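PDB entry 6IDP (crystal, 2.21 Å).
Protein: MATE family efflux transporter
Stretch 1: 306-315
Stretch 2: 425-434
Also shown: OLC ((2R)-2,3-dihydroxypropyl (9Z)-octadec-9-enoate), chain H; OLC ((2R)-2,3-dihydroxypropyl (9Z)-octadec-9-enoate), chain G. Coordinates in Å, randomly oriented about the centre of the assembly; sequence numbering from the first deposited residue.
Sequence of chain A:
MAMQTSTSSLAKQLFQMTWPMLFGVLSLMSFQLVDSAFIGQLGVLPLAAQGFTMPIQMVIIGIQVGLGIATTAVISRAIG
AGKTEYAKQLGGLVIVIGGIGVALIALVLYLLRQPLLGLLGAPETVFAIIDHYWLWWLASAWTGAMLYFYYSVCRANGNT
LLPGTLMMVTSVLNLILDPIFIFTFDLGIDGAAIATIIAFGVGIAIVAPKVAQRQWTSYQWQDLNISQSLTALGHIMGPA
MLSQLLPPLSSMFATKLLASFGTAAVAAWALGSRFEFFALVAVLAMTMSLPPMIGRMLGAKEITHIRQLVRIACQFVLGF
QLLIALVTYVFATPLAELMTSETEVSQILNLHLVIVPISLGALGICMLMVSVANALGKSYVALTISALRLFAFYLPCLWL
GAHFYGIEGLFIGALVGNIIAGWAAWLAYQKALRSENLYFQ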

ATOM      1  N   ILE A 306     -21.110 -10.242  -5.796  1.00 28.56           N
ATOM      2  CA  ILE A 306     -20.271  -9.557  -4.820  1.00 29.41           C
ATOM      3  C   ILE A 306     -20.003 -10.473  -3.627  1.00 34.33           C
ATOM      4  O   ILE A 306     -18.852 -10.704  -3.259  1.00 32.82           O
ATOM      5  CB  ILE A 306     -20.908  -8.240  -4.322  1.00 24.90           C
ATOM      6  CG1 ILE A 306     -20.864  -7.172  -5.414  1.00 26.80           C
ATOM      7  CG2 ILE A 306     -20.187  -7.735  -3.079  1.00 25.60           C
ATOM      8  CD1 ILE A 306     -21.495  -5.849  -5.012  1.00 22.88           C
ATOM      9  N   ARG A 307     -21.072 -11.007  -3.042  1.00 35.92           N
ATOM     10  CA  ARG A 307     -20.947 -11.892  -1.891  1.00 36.09           C
ATOM     11  C   ARG A 307     -20.124 -13.134  -2.230  1.00 34.23           C
ATOM     12  O   ARG A 307     -19.260 -13.540  -1.449  1.00 27.30           O
ATOM     13  CB  ARG A 307     -22.330 -12.287  -1.370  1.00 35.93           C
ATOM     14  CG  ARG A 307     -23.083 -11.135  -0.729  1.00 33.97           C
ATOM     15  CD  ARG A 307     -23.560 -11.499   0.663  1.00 39.17           C
ATOM     16  NE  ARG A 307     -24.779 -12.293   0.622  1.00 48.17           N
ATOM     17  CZ  ARG A 307     -25.178 -13.100   1.598  1.00 48.24           C
ATOM     18  NH1 ARG A 307     -24.448 -13.232   2.695  1.00 47.07           N
ATOM     19  NH2 ARG A 307     -26.309 -13.780   1.473  1.00 46.16           N
ATOM     20  N   GLN A 308     -20.373 -13.716  -3.398  1.00 27.31           N
ATOM     21  CA  GLN A 308     -19.623 -14.888  -3.842  1.00 28.07           C
ATOM     22  C   GLN A 308     -18.127 -14.587  -4.021  1.00 28.18           C
ATOM     23  O   GLN A 308     -17.279 -15.321  -3.519  1.00 29.95           O
ATOM     24  CB  GLN A 308     -20.215 -15.439  -5.147  1.00 29.28           C
ATOM     25  CG  GLN A 308     -21.620 -16.007  -4.984  1.00 30.67           C
ATOM     26  CD  GLN A 308     -22.158 -16.660  -6.248  1.00 36.23           C
ATOM     27  OE1 GLN A 308     -21.905 -16.200  -7.363  1.00 36.87           O
ATOM     28  NE2 GLN A 308     -22.914 -17.737  -6.074  1.00 41.57           N
ATOM     29  N   LEU A 309     -17.813 -13.504  -4.725  1.00 28.17           N
ATOM     30  CA  LEU A 309     -16.422 -13.146  -5.010  1.00 25.50           C
ATOM     31  C   LEU A 309     -15.624 -12.851  -3.739  1.00 32.38           C
ATOM     32  O   LEU A 309     -14.448 -13.208  -3.638  1.00 30.37           O
ATOM     33  CB  LEU A 309     -16.364 -11.940  -5.950  1.00 25.26           C
ATOM     34  CG  LEU A 309     -14.978 -11.455  -6.378  1.00 36.29           C
ATOM     35  CD1 LEU A 309     -14.205 -12.559  -7.090  1.00 32.94           C
ATOM     36  CD2 LEU A 309     -15.094 -10.222  -7.262  1.00 32.06           C
ATOM     37  N   VAL A 310     -16.263 -12.199  -2.772  1.00 29.07           N
ATOM     38  CA  VAL A 310     -15.602 -11.878  -1.514  1.00 29.22           C
ATOM     39  C   VAL A 310     -15.284 -13.152  -0.731  1.00 32.02           C
ATOM     40  O   VAL A 310     -14.192 -13.294  -0.174  1.00 32.97           O
ATOM     41  CB  VAL A 310     -16.459 -10.925  -0.651  1.00 28.83           C
ATOM     42  CG1 VAL A 310     -15.909 -10.832   0.770  1.00 29.05           C
ATOM     43  CG2 VAL A 310     -16.513  -9.544  -1.289  1.00 23.13           C
ATOM     44  N   ARG A 311     -16.231 -14.082  -0.703  1.00 34.15           N
ATOM     45  CA  ARG A 311     -16.018 -15.349  -0.014  1.00 38.41           C
ATOM     46  C   ARG A 311     -14.931 -16.169  -0.702  1.00 33.44           C
ATOM     47  O   ARG A 311     -14.125 -16.818  -0.035  1.00 28.78           O
ATOM     48  CB  ARG A 311     -17.326 -16.141   0.069  1.00 39.19           C
ATOM     49  CG  ARG A 311     -18.276 -15.622   1.138  1.00 44.11           C
ATOM     50  CD  ARG A 311     -19.632 -16.302   1.080  1.00 45.83           C
ATOM     51  NE  ARG A 311     -20.465 -15.936   2.222  1.00 55.04           N
ATOM     52  CZ  ARG A 311     -20.615 -16.686   3.310  1.00 60.48           C
ATOM     53  NH1 ARG A 311     -19.993 -17.852   3.404  1.00 60.03           N
ATOM     54  NH2 ARG A 311     -21.390 -16.271   4.302  1.00 64.71           N
ATOM     55  N   ILE A 312     -14.910 -16.136  -2.031  1.00 30.71           N
ATOM     56  CA  ILE A 312     -13.840 -16.770  -2.797  1.00 34.24           C
ATOM     57  C   ILE A 312     -12.490 -16.175  -2.406  1.00 33.15           C
ATOM     58  O   ILE A 312     -11.534 -16.901  -2.142  1.00 32.18           O
ATOM     59  CB  ILE A 312     -14.050 -16.612  -4.318  1.00 33.40           C
ATOM     60  CG1 ILE A 312     -15.250 -17.435  -4.781  1.00 28.90           C
ATOM     61  CG2 ILE A 312     -12.806 -17.041  -5.084  1.00 35.85           C
ATOM     62  CD1 ILE A 312     -15.570 -17.266  -6.254  1.00 29.55           C
ATOM     63  N   ALA A 313     -12.430 -14.848  -2.358  1.00 31.48           N
ATOM     64  CA  ALA A 313     -11.217 -14.141  -1.965  1.00 31.57           C
ATOM     65  C   ALA A 313     -10.774 -14.514  -0.553  1.00 30.89           C
ATOM     66  O   ALA A 313      -9.585 -14.712  -0.302  1.00 26.40           O
ATOM     67  CB  ALA A 313     -11.428 -12.637  -2.069  1.00 23.00           C
ATOM     68  N   CYS A 314     -11.731 -14.601   0.366  1.00 29.99           N
ATOM     69  CA  CYS A 314     -11.424 -14.950   1.749  1.00 30.01           C
ATOM     70  C   CYS A 314     -10.921 -16.384   1.860  1.00 31.18           C
ATOM     71  O   CYS A 314     -10.020 -16.669   2.650  1.00 37.24           O
ATOM     72  CB  CYS A 314     -12.648 -14.752   2.645  1.00 25.51           C
ATOM     73  SG  CYS A 314     -13.046 -13.025   2.992  1.00 30.52           S
ATOM     74  N   GLN A 315     -11.504 -17.282   1.071  1.00 28.85           N
ATOM     75  CA  GLN A 315     -11.074 -18.676   1.059  1.00 33.96           C
ATOM     76  C   GLN A 315      -9.624 -18.799   0.616  1.00 36.25           C
ATOM     77  O   GLN A 315      -8.842 -19.525   1.232  1.00 34.13           O
ATOM     78  CB  GLN A 315     -11.967 -19.515   0.147  1.00 37.56           C
ATOM     79  CG  GLN A 315     -13.354 -19.767   0.700  1.00 50.14           C
ATOM     80  CD  GLN A 315     -14.269 -20.419  -0.316  1.00 56.09           C
ATOM     81  OE1 GLN A 315     -13.819 -21.171  -1.181  1.00 59.59           O
ATOM     82  NE2 GLN A 315     -15.560 -20.126  -0.221  1.00 58.77           N
ATOM     83  N   ALA A 425     -13.154  -7.938  11.719  1.00 27.76           N
ATOM     84  CA  ALA A 425     -13.316  -7.318  10.410  1.00 27.95           C
ATOM     85  C   ALA A 425     -14.413  -8.014   9.611  1.00 30.18           C
ATOM     86  O   ALA A 425     -15.237  -7.363   8.970  1.00 30.77           O
ATOM     87  CB  ALA A 425     -12.002  -7.345   9.645  1.00 19.55           C
ATOM     88  N   TRP A 426     -14.412  -9.341   9.660  1.00 26.66           N
ATOM     89  CA  TRP A 426     -15.420 -10.141   8.985  1.00 30.26           C
ATOM     90  C   TRP A 426     -16.819  -9.872   9.547  1.00 36.38           C
ATOM     91  O   TRP A 426     -17.796  -9.840   8.801  1.00 28.94           O
ATOM     92  CB  TRP A 426     -15.079 -11.632   9.092  1.00 26.54           C
ATOM     93  CG  TRP A 426     -16.199 -12.522   8.653  1.00 29.55           C
ATOM     94  CD1 TRP A 426     -17.042 -13.233   9.455  1.00 31.02           C
ATOM     95  CD2 TRP A 426     -16.604 -12.789   7.307  1.00 31.56           C
ATOM     96  NE1 TRP A 426     -17.945 -13.930   8.692  1.00 37.26           N
ATOM     97  CE2 TRP A 426     -17.698 -13.674   7.370  1.00 33.61           C
ATOM     98  CE3 TRP A 426     -16.149 -12.365   6.055  1.00 35.90           C
ATOM     99  CZ2 TRP A 426     -18.344 -14.144   6.226  1.00 33.48           C
ATOM    100  CZ3 TRP A 426     -16.791 -12.833   4.921  1.00 35.19           C
ATOM    101  CH2 TRP A 426     -17.875 -13.712   5.014  1.00 30.27           C
ATOM    102  N   LEU A 427     -16.902  -9.679  10.859  1.00 33.86           N
ATOM    103  CA  LEU A 427     -18.173  -9.380  11.514  1.00 36.48           C
ATOM    104  C   LEU A 427     -18.690  -7.996  11.135  1.00 34.45           C
ATOM    105  O   LEU A 427     -19.891  -7.802  10.937  1.00 34.94           O
ATOM    106  CB  LEU A 427     -18.030  -9.478  13.035  1.00 26.26           C
ATOM    107  CG  LEU A 427     -17.802 -10.880  13.601  1.00 33.89           C
ATOM    108  CD1 LEU A 427     -17.573 -10.825  15.106  1.00 35.87           C
ATOM    109  CD2 LEU A 427     -18.979 -11.778  13.267  1.00 34.43           C
ATOM    110  N   ALA A 428     -17.772  -7.037  11.046  1.00 27.05           N
ATOM    111  CA  ALA A 428     -18.111  -5.667  10.675  1.00 28.99           C
ATOM    112  C   ALA A 428     -18.599  -5.598   9.230  1.00 29.71           C
ATOM    113  O   ALA A 428     -19.522  -4.849   8.910  1.00 27.87           O
ATOM    114  CB  ALA A 428     -16.916  -4.753  10.874  1.00 22.54           C
ATOM    115  N   TYR A 429     -17.961  -6.379   8.363  1.00 28.81           N
ATOM    116  CA  TYR A 429     -18.378  -6.503   6.971  1.00 26.71           C
ATOM    117  C   TYR A 429     -19.785  -7.079   6.866  1.00 32.47           C
ATOM    118  O   TYR A 429     -20.595  -6.620   6.060  1.00 31.23           O
ATOM    119  CB  TYR A 429     -17.393  -7.384   6.202  1.00 21.90           C
ATOM    120  CG  TYR A 429     -17.910  -7.911   4.877  1.00 24.75           C
ATOM    121  CD1 TYR A 429     -18.301  -7.046   3.864  1.00 27.62           C
ATOM    122  CD2 TYR A 429     -17.984  -9.277   4.633  1.00 22.16           C
ATOM    123  CE1 TYR A 429     -18.767  -7.522   2.649  1.00 22.99           C
ATOM    124  CE2 TYR A 429     -18.447  -9.767   3.423  1.00 31.33           C
ATOM    125  CZ  TYR A 429     -18.837  -8.884   2.434  1.00 26.98           C
ATOM    126  OH  TYR A 429     -19.296  -9.364   1.229  1.00 26.51           O
ATOM    127  N   GLN A 430     -20.070  -8.088   7.682  1.00 27.98           N
ATOM    128  CA  GLN A 430     -21.382  -8.717   7.668  1.00 30.63           C
ATOM    129  C   GLN A 430     -22.452  -7.776   8.208  1.00 32.56           C
ATOM    130  O   GLN A 430     -23.578  -7.761   7.714  1.00 38.09           O
ATOM    131  CB  GLN A 430     -21.364 -10.019   8.467  1.00 31.34           C
ATOM    132  CG  GLN A 430     -20.590 -11.128   7.789  1.00 43.34           C
ATOM    133  CD  GLN A 430     -21.088 -12.507   8.169  1.00 57.12           C
ATOM    134  OE1 GLN A 430     -21.447 -13.307   7.305  1.00 63.15           O
ATOM    135  NE2 GLN A 430     -21.110 -12.794   9.466  1.00 55.55           N
ATOM    136  N   LYS A 431     -22.096  -6.992   9.220  1.00 30.79           N
ATOM    137  CA  LYS A 431     -23.024  -6.018   9.781  1.00 32.61           C
ATOM    138  C   LYS A 431     -23.288  -4.896   8.782  1.00 34.60           C
ATOM    139  O   LYS A 431     -24.400  -4.375   8.697  1.00 35.29           O
ATOM    140  CB  LYS A 431     -22.486  -5.443  11.091  1.00 35.37           C
ATOM    141  CG  LYS A 431     -23.487  -4.571  11.823  1.00 43.10           C
ATOM    142  CD  LYS A 431     -22.841  -3.829  12.975  1.00 60.49           C
ATOM    143  CE  LYS A 431     -23.871  -3.014  13.738  1.00 70.24           C
ATOM    144  NZ  LYS A 431     -23.236  -2.120  14.747  1.00 74.25           N
ATOM    145  N   ALA A 432     -22.255  -4.536   8.028  1.00 28.24           N
ATOM    146  CA  ALA A 432     -22.368  -3.502   7.009  1.00 30.77           C
ATOM    147  C   ALA A 432     -23.347  -3.901   5.904  1.00 31.69           C
ATOM    148  O   ALA A 432     -24.099  -3.062   5.410  1.00 28.10           O
ATOM    149  CB  ALA A 432     -21.004  -3.194   6.414  1.00 23.39           C
ATOM    150  N   LEU A 433     -23.335  -5.175   5.516  1.00 27.36           N
ATOM    151  CA  LEU A 433     -24.242  -5.658   4.478  1.00 31.29           C
ATOM    152  C   LEU A 433     -25.692  -5.626   4.965  1.00 34.58           C
ATOM    153  O   LEU A 433     -26.607  -5.334   4.193  1.00 35.88           O
ATOM    154  CB  LEU A 433     -23.869  -7.078   4.035  1.00 29.18           C
ATOM    155  CG  LEU A 433     -22.545  -7.305   3.294  1.00 30.45           C
ATOM    156  CD1 LEU A 433     -22.367  -8.784   2.968  1.00 29.29           C
ATOM    157  CD2 LEU A 433     -22.472  -6.467   2.027  1.00 28.18           C
ATOM    158  N   ARG A 434     -25.891  -5.924   6.247  1.00 31.95           N
ATOM    159  CA  ARG A 434     -27.221  -5.897   6.848  1.00 34.34           C
ATOM    160  C   ARG A 434     -27.725  -4.476   7.080  1.00 41.18           C
ATOM    161  O   ARG A 434     -28.928  -4.253   7.203  1.00 48.75           O
ATOM    162  CB  ARG A 434     -27.234  -6.658   8.182  1.00 42.54           C
ATOM    163  CG  ARG A 434     -26.902  -8.140   8.085  1.00 46.94           C
ATOM    164  CD  ARG A 434     -27.221  -8.873   9.385  1.00 44.42           C
ATOM    165  NE  ARG A 434     -26.422  -8.396  10.514  1.00 47.94           N
ATOM    166  CZ  ARG A 434     -25.245  -8.907  10.868  1.00 43.39           C
ATOM    167  NH1 ARG A 434     -24.720  -9.912  10.181  1.00 41.14           N
ATOM    168  NH2 ARG A 434     -24.593  -8.412  11.911  1.00 43.28           N
TER
HETATM  169  C18 OLC H 507     -25.319 -11.814   7.170  1.00 38.28           C
HETATM  170  C10 OLC H 507     -27.811 -10.612  -0.988  1.00 34.64           C
HETATM  171  C9  OLC H 507     -27.508 -11.528  -1.935  1.00 37.56           C
HETATM  172  C17 OLC H 507     -24.741 -10.725   6.289  1.00 41.66           C
HETATM  173  C11 OLC H 507     -28.137 -11.031   0.429  1.00 39.95           C
HETATM  174  C8  OLC H 507     -27.476 -13.008  -1.620  1.00 38.92           C
HETATM  175  C16 OLC H 507     -25.392 -10.744   4.917  1.00 36.64           C
HETATM  176  C12 OLC H 507     -27.926  -9.873   1.384  1.00 39.61           C
HETATM  177  C7  OLC H 507     -26.322 -13.663  -2.350  1.00 36.91           C
HETATM  178  C15 OLC H 507     -26.684  -9.952   4.938  1.00 42.42           C
HETATM  179  C13 OLC H 507     -26.991 -10.311   2.495  1.00 43.98           C
HETATM  180  C6  OLC H 507     -25.878 -14.907  -1.607  1.00 43.80           C
HETATM  181  C14 OLC H 507     -26.928  -9.275   3.600  1.00 42.80           C
HETATM  182  C5  OLC H 507     -24.428 -15.206  -1.925  1.00 43.90           C
HETATM  183  C4  OLC H 507     -23.833 -16.085  -0.847  1.00 42.60           C
HETATM  184  C18 OLC G 506      -9.776 -15.781  10.645  1.00 53.50           C
HETATM  185  C10 OLC G 506     -15.653 -16.959   4.066  1.00 30.91           C
HETATM  186  C9  OLC G 506     -16.237 -18.017   3.468  1.00 34.69           C
HETATM  187  C17 OLC G 506     -10.913 -14.833  10.956  1.00 54.38           C
HETATM  188  C11 OLC G 506     -15.504 -16.942   5.573  1.00 44.54           C
HETATM  189  C16 OLC G 506     -11.588 -14.404   9.670  1.00 46.67           C
HETATM  190  C12 OLC G 506     -14.518 -15.874   6.000  1.00 42.41           C
HETATM  191  C15 OLC G 506     -12.644 -15.410   9.264  1.00 43.29           C
HETATM  192  C13 OLC G 506     -14.302 -15.970   7.496  1.00 40.09           C
HETATM  193  C14 OLC G 506     -13.212 -15.008   7.918  1.00 42.46           C
HETATM  194  O   HOH W   1     -19.357 -12.280   1.192  1.00 38.65           O

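Residues 306-315 and 425-434 are segments of two longer helices that run antiparallel, their N-to-C directions 178° apart. The axes approach no closer than 13.4 Å, a wide spacing that keeps the backbones apart and leaves the contact to side chains, with the large rings of Tyr429 and Trp426 reaching the shorter Val310 and Cys314; only 305 Å² is buried, both sides summed. The register pairs Arg307 with Leu433, Val310 with Tyr429 and Cys314 with Trp426, at CA-CA distances of 9.5, 10.4 and 9.6 Å. Each helix satisfies its own backbone through i to i+4 hydrogen bonds, such as Cys314 N to Val310 O (2.8 Å), and no direct hydrogen bond crosses between them.

At the centre, Tyr429 (chi1 t) points toward the first helix and spans much of the gap. Its CE2 lies 3.8 Å from Val310 CG1, an apolar contact that meets the ring obliquely. The phenol oxygen gains a polar link through water 1, which donates to Arg307 O (2.9 Å) and also hydrogen-bonds Tyr429 OH (2.9 Å). The water thus bridges side chain to backbone at a carbonyl that also accepts from Arg311 N (3.2 Å).

At one end, the aliphatic part of Arg307 packs on Leu433, CD to CD1 at 3.8 Å. At the other, Cys314 SG sits 4.2 Å from Trp426 CZ3, an oblique sulfur-aromatic contact. Arg311 starts sideways but its extended side chain brings NH2 to 4.2 Å from Trp426 CZ2; the indole lies over one face of the guanidinium, which itself meets the indole at its edge.

Two lipid chains line the contact. OLC chain G lays C12 over one face of the Trp426 ring, 3.9 Å from CE3, and brings C10 within 4.0 Å of Cys314 CB. OLC chain H approaches both Leu433 CB (C14, 3.8 Å) and Arg307 NH2 (C6, 3.3 Å), touching both helices.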